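Local coordinates for protein InvG (PDB 4G08) that forms a ring-shaped multimer with an apparent central pore in the outer membrane, as part of the type III secretion system that injects effector proteins into host cells, at residues E87-V92 against M139-A144; V98-F103 against G126-S131; E102-L107 against G111-N116; K64-L67 against I72-F75. One frame throughout, in Å; residues are numbered along the deposited sequence.

Contact 1 of 4, residues E87-V92 against M139-A144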
loop_
_atom_site.group_PDB
_atom_site.type_symbol
_atom_site.label_atom_id
_atom_site.label_comp_id
_atom_site.label_asym_id
_atom_site.label_seq_id
_atom_site.Cartn_x
_atom_site.Cartn_y
_atom_site.Cartn_z
ATOM N N GLU A 87 -0.897 -2.063 11.352
ATOM C CA GLU A 87 -0.049 -0.902 11.106
ATOM C C GLU A 87 -0.693 0.044 10.097
ATOM O O GLU A 87 -0.072 0.989 9.626
ATOM C CB GLU A 87 1.320 -1.348 10.600
ATOM C CG GLU A 87 2.165 -2.010 11.673
ATOM C CD GLU A 87 3.413 -2.677 11.124
ATOM O OE1 GLU A 87 4.504 -2.416 11.676
ATOM O OE2 GLU A 87 3.278 -3.657 10.360
ATOM N N MET A 88 -1.922 -0.263 9.724
ATOM C CA MET A 88 -2.643 0.556 8.777
ATOM C C MET A 88 -2.676 1.986 9.283
ATOM O O MET A 88 -2.916 2.226 10.466
ATOM C CB MET A 88 -4.058 0.028 8.643
ATOM C CG MET A 88 -4.970 0.935 7.856
ATOM S SD MET A 88 -5.587 0.188 6.338
ATOM C CE MET A 88 -6.165 -1.416 6.879
ATOM N N ARG A 89 -2.376 2.929 8.399
ATOM C CA ARG A 89 -2.527 4.340 8.730
ATOM C C ARG A 89 -3.877 4.846 8.262
ATOM O O ARG A 89 -4.288 4.604 7.128
ATOM C CB ARG A 89 -1.408 5.189 8.114
ATOM C CG ARG A 89 -1.611 6.687 8.343
ATOM C CD ARG A 89 -0.337 7.527 8.409
ATOM N NE ARG A 89 -0.656 8.909 8.835
ATOM C CZ ARG A 89 -0.333 10.005 8.128
ATOM N NH1 ARG A 89 0.623 9.961 7.211
ATOM N NH2 ARG A 89 -0.903 11.171 8.415
ATOM N N ASN A 90 -4.632 5.415 9.193
ATOM C CA ASN A 90 -5.905 6.020 8.857
ATOM C C ASN A 90 -5.797 7.532 8.897
ATOM O O ASN A 90 -5.500 8.114 9.939
ATOM C CB ASN A 90 -6.981 5.560 9.833
ATOM C CG ASN A 90 -7.215 4.068 9.779
ATOM O OD1 ASN A 90 -7.851 3.560 8.861
ATOM N ND2 ASN A 90 -6.656 3.352 10.739
ATOM N N ALA A 91 -5.945 8.156 7.740
ATOM C CA ALA A 91 -5.687 9.573 7.625
ATOM C C ALA A 91 -6.910 10.327 7.167
ATOM O O ALA A 91 -7.775 9.790 6.476
ATOM C CB ALA A 91 -4.545 9.812 6.667
ATOM N N VAL A 92 -7.020 11.552 7.653
ATOM C CA VAL A 92 -7.924 12.525 7.094
ATOM C C VAL A 92 -7.084 13.657 6.535
ATOM O O VAL A 92 -6.042 13.995 7.100
ATOM C CB VAL A 92 -8.822 13.107 8.184
ATOM C CG1 VAL A 92 -7.987 13.922 9.158
ATOM C CG2 VAL A 92 -9.927 13.943 7.565
ATOM N N MET A 139 2.532 9.294 1.078
ATOM C CA MET A 139 2.530 9.819 -0.269
ATOM C C MET A 139 1.243 10.577 -0.551
ATOM O O MET A 139 1.270 11.665 -1.118
ATOM C CB MET A 139 2.694 8.673 -1.257
ATOM C CG MET A 139 2.873 9.101 -2.698
ATOM S SD MET A 139 1.313 9.231 -3.580
ATOM C CE MET A 139 0.691 7.586 -3.293
ATOM N N VAL A 140 0.104 10.026 -0.149
ATOM C CA VAL A 140 -1.158 10.660 -0.507
ATOM C C VAL A 140 -1.287 12.007 0.185
ATOM O O VAL A 140 -1.672 13.003 -0.422
ATOM C CB VAL A 140 -2.365 9.793 -0.144
ATOM C CG1 VAL A 140 -3.630 10.608 -0.300
ATOM C CG2 VAL A 140 -2.418 8.565 -1.032
ATOM N N VAL A 141 -0.901 12.038 1.448
ATOM C CA VAL A 141 -0.915 13.263 2.215
ATOM C C VAL A 141 0.029 14.303 1.627
ATOM O O VAL A 141 -0.342 15.468 1.484
ATOM C CB VAL A 141 -0.502 12.970 3.655
ATOM C CG1 VAL A 141 -0.255 14.262 4.410
ATOM C CG2 VAL A 141 -1.578 12.142 4.329
ATOM N N ASN A 142 1.259 13.910 1.315
ATOM C CA ASN A 142 2.162 14.860 0.683
ATOM C C ASN A 142 1.585 15.360 -0.625
ATOM O O ASN A 142 1.700 16.544 -0.923
ATOM C CB ASN A 142 3.560 14.291 0.458
ATOM C CG ASN A 142 4.485 15.285 -0.221
ATOM O OD1 ASN A 142 4.718 16.385 0.290
ATOM N ND2 ASN A 142 4.899 14.965 -1.441
ATOM N N ALA A 143 1.058 14.463 -1.446
ATOM C CA ALA A 143 0.569 14.885 -2.745
ATOM C C ALA A 143 -0.570 15.882 -2.586
ATOM O O ALA A 143 -0.621 16.891 -3.284
ATOM C CB ALA A 143 0.119 13.696 -3.563
ATOM N N ALA A 144 -1.468 15.617 -1.648
ATOM C CA ALA A 144 -2.594 16.512 -1.438
ATOM C C ALA A 144 -2.116 17.860 -0.920
ATOM O O ALA A 144 -2.631 18.905 -1.318
ATOM C CB ALA A 144 -3.586 15.897 -0.471
#

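Contact 2 of 4, residues V98-F103 against G126-S131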
loop_
_atom_site.group_PDB
_atom_site.type_symbol
_atom_site.label_atom_id
_atom_site.label_comp_id
_atom_site.label_asym_id
_atom_site.label_seq_id
_atom_site.Cartn_x
_atom_site.Cartn_y
_atom_site.Cartn_z
ATOM N N VAL A 98 -8.706 21.893 -4.928
ATOM C CA VAL A 98 -8.753 21.014 -6.084
ATOM C C VAL A 98 -9.886 20.021 -5.910
ATOM O O VAL A 98 -10.242 19.682 -4.785
ATOM C CB VAL A 98 -7.437 20.249 -6.203
ATOM C CG1 VAL A 98 -7.631 18.945 -6.948
ATOM C CG2 VAL A 98 -6.412 21.120 -6.894
ATOM N N SER A 99 -10.510 19.625 -7.011
ATOM C CA SER A 99 -11.592 18.654 -6.935
ATOM C C SER A 99 -11.026 17.300 -6.577
ATOM O O SER A 99 -9.913 16.954 -6.968
ATOM C CB SER A 99 -12.371 18.559 -8.246
ATOM O OG SER A 99 -11.565 18.065 -9.302
ATOM N N LEU A 100 -11.804 16.544 -5.823
ATOM C CA LEU A 100 -11.384 15.225 -5.432
ATOM C C LEU A 100 -11.134 14.409 -6.683
ATOM O O LEU A 100 -10.196 13.665 -6.761
ATOM C CB LEU A 100 -12.420 14.566 -4.548
ATOM C CG LEU A 100 -12.122 13.125 -4.142
ATOM C CD1 LEU A 100 -10.784 12.986 -3.502
ATOM C CD2 LEU A 100 -13.200 12.556 -3.229
ATOM N N ASN A 101 -11.977 14.614 -7.679
ATOM C CA ASN A 101 -11.821 13.891 -8.915
ATOM C C ASN A 101 -10.540 14.226 -9.664
ATOM O O ASN A 101 -9.897 13.356 -10.165
ATOM C CB ASN A 101 -13.068 14.002 -9.802
ATOM C CG ASN A 101 -13.132 12.926 -10.848
ATOM O OD1 ASN A 101 -13.470 11.802 -10.561
ATOM N ND2 ASN A 101 -12.767 13.262 -12.051
ATOM N N GLU A 102 -10.169 15.486 -9.691
ATOM C CA GLU A 102 -8.905 15.934 -10.278
ATOM C C GLU A 102 -7.717 15.330 -9.534
ATOM O O GLU A 102 -6.723 14.949 -10.146
ATOM C CB GLU A 102 -8.848 17.465 -10.201
ATOM C CG GLU A 102 -7.708 18.157 -10.938
ATOM C CD GLU A 102 -7.690 19.662 -10.683
ATOM O OE1 GLU A 102 -8.648 20.179 -10.058
ATOM O OE2 GLU A 102 -6.689 20.318 -11.050
ATOM N N PHE A 103 -7.802 15.302 -8.212
ATOM C CA PHE A 103 -6.718 14.771 -7.396
ATOM C C PHE A 103 -6.560 13.260 -7.558
ATOM O O PHE A 103 -5.466 12.764 -7.818
ATOM C CB PHE A 103 -6.957 15.115 -5.935
ATOM C CG PHE A 103 -5.874 14.642 -5.031
ATOM C CD1 PHE A 103 -4.587 15.112 -5.185
ATOM C CD2 PHE A 103 -6.116 13.639 -4.120
ATOM C CE1 PHE A 103 -3.575 14.657 -4.376
ATOM C CE2 PHE A 103 -5.100 13.142 -3.341
ATOM C CZ PHE A 103 -3.828 13.655 -3.467
ATOM N N GLY A 126 -14.275 19.452 2.212
ATOM C CA GLY A 126 -12.904 19.844 1.909
ATOM C C GLY A 126 -11.878 18.897 2.493
ATOM O O GLY A 126 -10.701 19.242 2.617
ATOM N N THR A 127 -12.327 17.716 2.888
ATOM C CA THR A 127 -11.416 16.655 3.278
ATOM C C THR A 127 -11.824 15.336 2.655
ATOM O O THR A 127 -12.930 15.195 2.141
ATOM C CB THR A 127 -11.393 16.468 4.798
ATOM O OG1 THR A 127 -12.719 16.180 5.260
ATOM N N PHE A 128 -10.887 14.397 2.650
ATOM C CA PHE A 128 -11.172 13.019 2.264
ATOM C C PHE A 128 -10.410 12.091 3.190
ATOM O O PHE A 128 -9.513 12.532 3.907
ATOM C CB PHE A 128 -10.775 12.769 0.806
ATOM C CG PHE A 128 -9.299 12.841 0.555
ATOM C CD1 PHE A 128 -8.491 11.763 0.844
ATOM C CD2 PHE A 128 -8.731 13.958 -0.032
ATOM C CE1 PHE A 128 -7.138 11.809 0.606
ATOM C CE2 PHE A 128 -7.375 14.014 -0.272
ATOM C CZ PHE A 128 -6.575 12.939 0.058
ATOM N N TYR A 129 -10.861 10.839 3.285
ATOM C CA TYR A 129 -10.149 9.854 4.097
ATOM C C TYR A 129 -9.400 8.876 3.228
ATOM O O TYR A 129 -9.756 8.628 2.082
ATOM C CB TYR A 129 -11.094 9.064 4.997
ATOM C CG TYR A 129 -11.993 9.915 5.837
ATOM C CD1 TYR A 129 -11.514 10.579 6.952
ATOM C CD2 TYR A 129 -13.336 10.010 5.544
ATOM C CE1 TYR A 129 -12.334 11.396 7.700
ATOM C CE2 TYR A 129 -14.178 10.768 6.320
ATOM C CZ TYR A 129 -13.661 11.500 7.366
ATOM O OH TYR A 129 -14.465 12.405 8.031
ATOM N N VAL A 130 -8.324 8.356 3.784
ATOM C CA VAL A 130 -7.582 7.307 3.132
ATOM C C VAL A 130 -6.944 6.446 4.201
ATOM O O VAL A 130 -6.581 6.937 5.272
ATOM C CB VAL A 130 -6.504 7.871 2.193
ATOM C CG1 VAL A 130 -5.533 8.743 2.963
ATOM C CG2 VAL A 130 -5.783 6.739 1.472
ATOM N N SER A 131 -7.024 5.138 3.989
ATOM C CA SER A 131 -6.527 4.180 4.957
ATOM C C SER A 131 -5.756 3.098 4.219
ATOM O O SER A 131 -6.235 2.536 3.225
ATOM C CB SER A 131 -7.684 3.556 5.740
ATOM O OG SER A 131 -8.405 4.538 6.468
#

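Contact 3 of 4, residues E102-L107 against G111-N116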
loop_
_atom_site.group_PDB
_atom_site.type_symbol
_atom_site.label_atom_id
_atom_site.label_comp_id
_atom_site.label_asym_id
_atom_site.label_seq_id
_atom_site.Cartn_x
_atom_site.Cartn_y
_atom_site.Cartn_z
ATOM N N GLU A 102 -10.169 15.486 -9.691
ATOM C CA GLU A 102 -8.905 15.934 -10.278
ATOM C C GLU A 102 -7.717 15.330 -9.534
ATOM O O GLU A 102 -6.723 14.949 -10.146
ATOM C CB GLU A 102 -8.848 17.465 -10.201
ATOM C CG GLU A 102 -7.708 18.157 -10.938
ATOM C CD GLU A 102 -7.690 19.662 -10.683
ATOM O OE1 GLU A 102 -8.648 20.179 -10.058
ATOM O OE2 GLU A 102 -6.689 20.318 -11.050
ATOM N N PHE A 103 -7.802 15.302 -8.212
ATOM C CA PHE A 103 -6.718 14.771 -7.396
ATOM C C PHE A 103 -6.560 13.260 -7.558
ATOM O O PHE A 103 -5.466 12.764 -7.818
ATOM C CB PHE A 103 -6.957 15.115 -5.935
ATOM C CG PHE A 103 -5.874 14.642 -5.031
ATOM C CD1 PHE A 103 -4.587 15.112 -5.185
ATOM C CD2 PHE A 103 -6.116 13.639 -4.120
ATOM C CE1 PHE A 103 -3.575 14.657 -4.376
ATOM C CE2 PHE A 103 -5.100 13.142 -3.341
ATOM C CZ PHE A 103 -3.828 13.655 -3.467
ATOM N N ASN A 104 -7.688 12.564 -7.585
ATOM C CA ASN A 104 -7.715 11.138 -7.867
ATOM C C ASN A 104 -7.034 10.819 -9.182
ATOM O O ASN A 104 -6.191 9.926 -9.257
ATOM C CB ASN A 104 -9.156 10.669 -7.959
ATOM C CG ASN A 104 -9.590 9.891 -6.748
ATOM O OD1 ASN A 104 -9.013 8.856 -6.413
ATOM N ND2 ASN A 104 -10.686 10.324 -6.147
ATOM N N ASN A 105 -7.476 11.482 -10.240
ATOM C CA ASN A 105 -6.896 11.245 -11.551
ATOM C C ASN A 105 -5.413 11.520 -11.558
ATOM O O ASN A 105 -4.643 10.805 -12.191
ATOM C CB ASN A 105 -7.570 12.111 -12.591
ATOM C CG ASN A 105 -8.980 11.672 -12.868
ATOM O OD1 ASN A 105 -9.383 10.573 -12.489
ATOM N ND2 ASN A 105 -9.765 12.556 -13.461
ATOM N N PHE A 106 -5.005 12.524 -10.801
ATOM C CA PHE A 106 -3.607 12.864 -10.732
ATOM C C PHE A 106 -2.811 11.709 -10.132
ATOM O O PHE A 106 -1.765 11.326 -10.660
ATOM C CB PHE A 106 -3.433 14.122 -9.899
ATOM C CG PHE A 106 -2.015 14.435 -9.581
ATOM C CD1 PHE A 106 -1.155 14.875 -10.569
ATOM C CD2 PHE A 106 -1.510 14.164 -8.334
ATOM C CE1 PHE A 106 0.162 15.149 -10.286
ATOM C CE2 PHE A 106 -0.186 14.404 -8.048
ATOM C CZ PHE A 106 0.653 14.897 -9.025
ATOM N N LEU A 107 -3.323 11.123 -9.053
ATOM C CA LEU A 107 -2.647 9.988 -8.437
ATOM C C LEU A 107 -2.603 8.817 -9.402
ATOM O O LEU A 107 -1.654 8.033 -9.390
ATOM C CB LEU A 107 -3.357 9.550 -7.164
ATOM C CG LEU A 107 -3.362 10.567 -6.033
ATOM C CD1 LEU A 107 -4.074 9.956 -4.845
ATOM C CD2 LEU A 107 -1.941 10.957 -5.669
ATOM N N GLY A 111 0.481 6.720 -11.505
ATOM C CA GLY A 111 0.737 5.325 -11.182
ATOM C C GLY A 111 1.130 5.108 -9.733
ATOM O O GLY A 111 1.696 4.069 -9.394
ATOM N N LEU A 112 0.764 6.032 -8.855
ATOM C CA LEU A 112 1.017 5.806 -7.437
ATOM C C LEU A 112 -0.212 5.289 -6.727
ATOM O O LEU A 112 -0.139 4.839 -5.582
ATOM C CB LEU A 112 1.504 7.073 -6.756
ATOM C CG LEU A 112 2.625 7.795 -7.485
ATOM C CD1 LEU A 112 2.363 9.280 -7.347
ATOM C CD2 LEU A 112 3.969 7.425 -6.889
ATOM N N TYR A 113 -1.356 5.476 -7.369
ATOM C CA TYR A 113 -2.630 5.098 -6.794
ATOM C C TYR A 113 -2.716 3.581 -6.666
ATOM O O TYR A 113 -2.068 2.847 -7.419
ATOM C CB TYR A 113 -3.758 5.626 -7.674
ATOM C CG TYR A 113 -5.127 5.249 -7.200
ATOM C CD1 TYR A 113 -5.745 5.958 -6.192
ATOM C CD2 TYR A 113 -5.819 4.206 -7.789
ATOM C CE1 TYR A 113 -7.021 5.650 -5.791
ATOM C CE2 TYR A 113 -7.091 3.878 -7.386
ATOM C CZ TYR A 113 -7.682 4.596 -6.376
ATOM O OH TYR A 113 -8.945 4.261 -5.951
ATOM N N ASN A 114 -3.299 3.132 -5.561
ATOM C CA ASN A 114 -3.535 1.715 -5.351
ATOM C C ASN A 114 -5.007 1.497 -5.111
ATOM O O ASN A 114 -5.547 2.012 -4.139
ATOM C CB ASN A 114 -2.776 1.241 -4.120
ATOM C CG ASN A 114 -2.860 -0.250 -3.932
ATOM O OD1 ASN A 114 -3.950 -0.820 -3.860
ATOM N ND2 ASN A 114 -1.710 -0.897 -3.864
ATOM N N LYS A 115 -5.642 0.693 -5.957
ATOM C CA LYS A 115 -7.079 0.526 -5.883
ATOM C C LYS A 115 -7.594 -0.090 -4.578
ATOM O O LYS A 115 -8.733 0.050 -4.237
ATOM C CB LYS A 115 -7.607 -0.280 -7.059
ATOM C CG LYS A 115 -7.143 -1.674 -7.091
ATOM C CD LYS A 115 -8.042 -2.523 -7.934
ATOM C CE LYS A 115 -7.297 -3.703 -8.488
ATOM N NZ LYS A 115 -7.599 -4.967 -7.823
ATOM N N ASN A 116 -6.706 -0.772 -3.883
ATOM C CA ASN A 116 -7.070 -1.424 -2.633
ATOM C C ASN A 116 -7.242 -0.419 -1.499
ATOM O O ASN A 116 -7.883 -0.716 -0.491
ATOM C CB ASN A 116 -6.015 -2.459 -2.263
ATOM C CG ASN A 116 -5.906 -3.565 -3.295
ATOM O OD1 ASN A 116 -6.881 -4.256 -3.583
ATOM N ND2 ASN A 116 -4.758 -3.643 -3.953
HETATM O O HOH W 1 -9.849 6.450 -5.049
#

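Contact 4 of 4, residues K64-L67 against I72-F75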
loop_
_atom_site.group_PDB
_atom_site.type_symbol
_atom_site.label_atom_id
_atom_site.label_comp_id
_atom_site.label_asym_id
_atom_site.label_seq_id
_atom_site.Cartn_x
_atom_site.Cartn_y
_atom_site.Cartn_z
ATOM N N LYS A 64 -3.754 -12.632 -1.985
ATOM C CA LYS A 64 -4.422 -13.689 -1.253
ATOM C C LYS A 64 -3.904 -13.797 0.177
ATOM O O LYS A 64 -4.684 -13.897 1.127
ATOM C CB LYS A 64 -4.236 -15.016 -1.966
ATOM C CG LYS A 64 -5.187 -16.073 -1.459
ATOM C CD LYS A 64 -5.148 -17.303 -2.330
ATOM C CE LYS A 64 -4.208 -18.320 -1.727
ATOM N NZ LYS A 64 -4.378 -19.658 -2.344
ATOM N N LEU A 65 -2.588 -13.771 0.337
ATOM C CA LEU A 65 -2.009 -13.875 1.671
ATOM C C LEU A 65 -2.370 -12.672 2.524
ATOM O O LEU A 65 -2.445 -12.770 3.747
ATOM C CB LEU A 65 -0.492 -14.022 1.605
ATOM C CG LEU A 65 -0.011 -15.340 1.012
ATOM C CD1 LEU A 65 1.503 -15.413 1.007
ATOM C CD2 LEU A 65 -0.608 -16.523 1.753
ATOM N N SER A 66 -2.517 -11.509 1.908
ATOM C CA SER A 66 -2.881 -10.345 2.692
ATOM C C SER A 66 -4.264 -10.547 3.297
ATOM O O SER A 66 -4.482 -10.243 4.468
ATOM C CB SER A 66 -2.830 -9.068 1.861
ATOM O OG SER A 66 -1.492 -8.765 1.504
ATOM N N LEU A 67 -5.157 -11.180 2.570
ATOM C CA LEU A 67 -6.453 -11.510 3.127
ATOM C C LEU A 67 -6.411 -12.661 4.127
ATOM O O LEU A 67 -7.096 -12.630 5.124
ATOM C CB LEU A 67 -7.426 -11.875 2.052
ATOM C CG LEU A 67 -8.323 -10.918 1.303
ATOM C CD1 LEU A 67 -9.491 -11.743 0.913
ATOM C CD2 LEU A 67 -8.763 -9.735 2.079
ATOM N N ILE A 72 -1.221 -5.810 4.770
ATOM C CA ILE A 72 -1.435 -4.827 3.728
ATOM C C ILE A 72 -0.106 -4.554 3.037
ATOM O O ILE A 72 0.952 -4.701 3.643
ATOM C CB ILE A 72 -1.993 -3.522 4.325
ATOM C CG1 ILE A 72 -1.051 -2.993 5.406
ATOM C CG2 ILE A 72 -3.350 -3.779 4.953
ATOM C CD1 ILE A 72 -1.562 -1.773 6.148
ATOM N N TRP A 73 -0.159 -4.301 1.738
ATOM C CA TRP A 73 1.060 -4.155 0.958
ATOM C C TRP A 73 0.946 -3.078 -0.100
ATOM O O TRP A 73 -0.148 -2.655 -0.467
ATOM C CB TRP A 73 1.448 -5.477 0.311
ATOM C CG TRP A 73 0.513 -5.912 -0.724
ATOM C CD1 TRP A 73 -0.728 -6.426 -0.537
ATOM C CD2 TRP A 73 0.741 -5.904 -2.132
ATOM N NE1 TRP A 73 -1.306 -6.714 -1.744
ATOM C CE2 TRP A 73 -0.409 -6.433 -2.740
ATOM C CE3 TRP A 73 1.820 -5.528 -2.935
ATOM C CZ2 TRP A 73 -0.509 -6.612 -4.114
ATOM C CZ3 TRP A 73 1.705 -5.669 -4.303
ATOM C CH2 TRP A 73 0.555 -6.218 -4.878
ATOM N N TYR A 74 2.106 -2.588 -0.520
ATOM C CA TYR A 74 2.197 -1.534 -1.510
ATOM C C TYR A 74 3.439 -1.765 -2.360
ATOM O O TYR A 74 4.494 -2.113 -1.840
ATOM C CB TYR A 74 2.287 -0.181 -0.806
ATOM C CG TYR A 74 2.272 0.996 -1.738
ATOM C CD1 TYR A 74 1.222 1.191 -2.619
ATOM C CD2 TYR A 74 3.343 1.868 -1.793
ATOM C CE1 TYR A 74 1.204 2.271 -3.472
ATOM C CE2 TYR A 74 3.346 2.938 -2.661
ATOM C CZ TYR A 74 2.295 3.109 -3.526
ATOM O OH TYR A 74 2.339 4.121 -4.458
ATOM N N PHE A 75 3.291 -1.640 -3.670
ATOM C CA PHE A 75 4.433 -1.604 -4.579
ATOM C C PHE A 75 4.577 -0.182 -5.084
ATOM O O PHE A 75 3.627 0.370 -5.639
ATOM C CB PHE A 75 4.177 -2.539 -5.762
ATOM C CG PHE A 75 5.196 -2.428 -6.855
ATOM C CD1 PHE A 75 6.523 -2.717 -6.615
ATOM C CD2 PHE A 75 4.799 -2.154 -8.149
ATOM C CE1 PHE A 75 7.451 -2.645 -7.632
ATOM C CE2 PHE A 75 5.720 -2.080 -9.169
ATOM C CZ PHE A 75 7.049 -2.324 -8.910
#

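Contact 1 of 4, residues E87-V92 against M139-A144
V141 lays its CG2 methyl over A91, and the same methyl meets the end of R89. This is helix-on-sheet packing in the second periplasmic domain of the secretin. That domain matches the short domain found in type II and type III secretion proteins. Helix 134-150 lies against strand 89-94, an outermost strand of its three-stranded sheet within the chain. R89 and A91 sit two apart on the strand, so both direct their side chains at the helix. The A91 CB to V141 CG2 distance is 4.4 Å. It is a light apolar contact, and only 82 Å² is buried between the segments. V137, one helical turn before V141, also touches R89 and A91, and V93 continues the row along the strand. R89 runs out nearly straight: CG is anti to the backbone N (chi1 175°), and the chain stays extended as far as NE. This reach carries the guanidinium to the helix, where NH1 forms a salt bridge with D138. The charged end is therefore held by a carboxylate, while V141 only brushes it. V141 CG2 approaches the guanidinium obliquely, 4.2 Å from R89 NH1.

Contact 2 of 4, residues V98-F103 against G126-S131
The start of helix 100-109 packs on strand 127-132, the middle strand of the three-stranded antiparallel sheet in the second periplasmic domain. F128 carries the strand side of the contact. Its ring meets L100 and F103 with neighbouring atoms, CD2 toward L100 and CE2 and CZ toward F103. L100 CD1 lies 4.1 Å from F128 CD2. F103 CE2 lies 3.7 Å from F128 CZ. The two phenyl planes are at 30°, with centroids 5.6 Å apart. The approach is oblique, and the rings are slid so far past each other that they barely overlap. F128 has CG between its backbone N and carbonyl carbon (chi1 67°), which swings the ring from the strand toward the helix. L119 touches both rings. V140 covers F128 from helix 134-150, and A144 and M147 of that helix pack on F103. S99 is the N-cap of the helix: S99 OG accepts from E102 N at 3.0 Å. No hydrogen bond crosses between the segments. The helix is thus seated on the sheet by apolar and aromatic packing, and the S99 cap takes up the E102 amide.

Contact 3 of 4, residues E102-L107 against G111-N116
Segment 102-107 is helical, and 111-116 is the irregular chain that follows helix 100-109. The two backbones come closest at L107 and Y113, whose CA atoms are 5.2 Å apart. The carbonyl of L107 holds the exit of the helix. L107 O accepts from L112 N at 3.2 Å, with the donor nearly in line with the C=O bond. It accepts again from Y113 N, at 3.3 Å to L107 O. That second donor sits above the carbonyl plane, 54° out of it. S110 OG also bonds to L107 O, so this oxygen has three partners. G111 has positive phi, which turns the chain out of the helix.

The side chain of Y113 then folds back along the helix. Y113 CB packs on L107 CB at 4.0 Å. With CG anti to the backbone N (chi1 178°), the ring extends toward N104. N104 OD1 comes obliquely to the ring, 3.8 Å from Y113 CE1, and the amide and ring planes are 74° apart. One water lies near both polar ends. It donates to N104 OD1 at 2.9 Å and also lies close to Y113 OH, at a very short and therefore doubtful distance. K108 makes a cation-pi contact with the same ring. L107 also lies over one face of F103, with its CG offset toward the rim.

Further on, N114 OD1 accepts from N116 N at 2.8 Å, in the carbonyl plane, which makes an Asx turn. The helix end itself is a Schellman motif, the classic C-terminal helix stop with glycine at the positive-phi position.

Contact 4 of 4, residues K64-L67 against I72-F75
The polar part of this contact belongs to S66, which meets W73 in the N0 domain of the secretin. Here helix 58-69 turns back into strand 71-75, an outer strand of a mixed three-stranded sheet within the chain. S66 has OG beside its backbone N and anti to the carbonyl carbon (chi1 -68°). In that position OG bonds to the carbonyl oxygen of L62, one turn earlier in the helix. The hydroxyl is thus tied to its own helix, and no hydrogen bond links the two segments.

Van der Waals contact does the joining. The segments bury 88 Å² together, and S66 supplies more than half of it. W73 turns its indole toward the helix, with CG placed between the backbone N and the carbonyl carbon (chi1 68°). The CD1 and NE1 side of the pyrrole ring lies nearest the serine. L62, E63 and N59 of the same helix also touch the indole, while I80 and I82 of strand 80-84 pack on it from the sheet. The backbone N of W73 bonds to Y117 OH. S66 CB lies 4.1 Å from W73 CD1. Closer still, S66 OG comes in obliquely to the indole, 3.2 Å from W73 CD1.

Contacts 1, 2 and 3 build one domain, and contact 4 lies in the N0 domain before it. Contacts 1 and 2 have centres 11 Å apart and share a sheet: A91 N meets V130 O at 2.8 Å, a probable hydrogen bond between neighbouring strands. F103 unites the three. It belongs to both contact 2 and contact 3, and F103 CZ lies 3.6 Å from A144 N of contact 1. Contact 4 is about 24 Å from contact 2, centre to centre, and does not touch it. It does meet contact 3 across the domain boundary, where Y74 OH and L112 O are 2.8 Å apart. Separately, M88 CA of contact 1 packs on I72 CD1 of contact 4, 3.7 Å away.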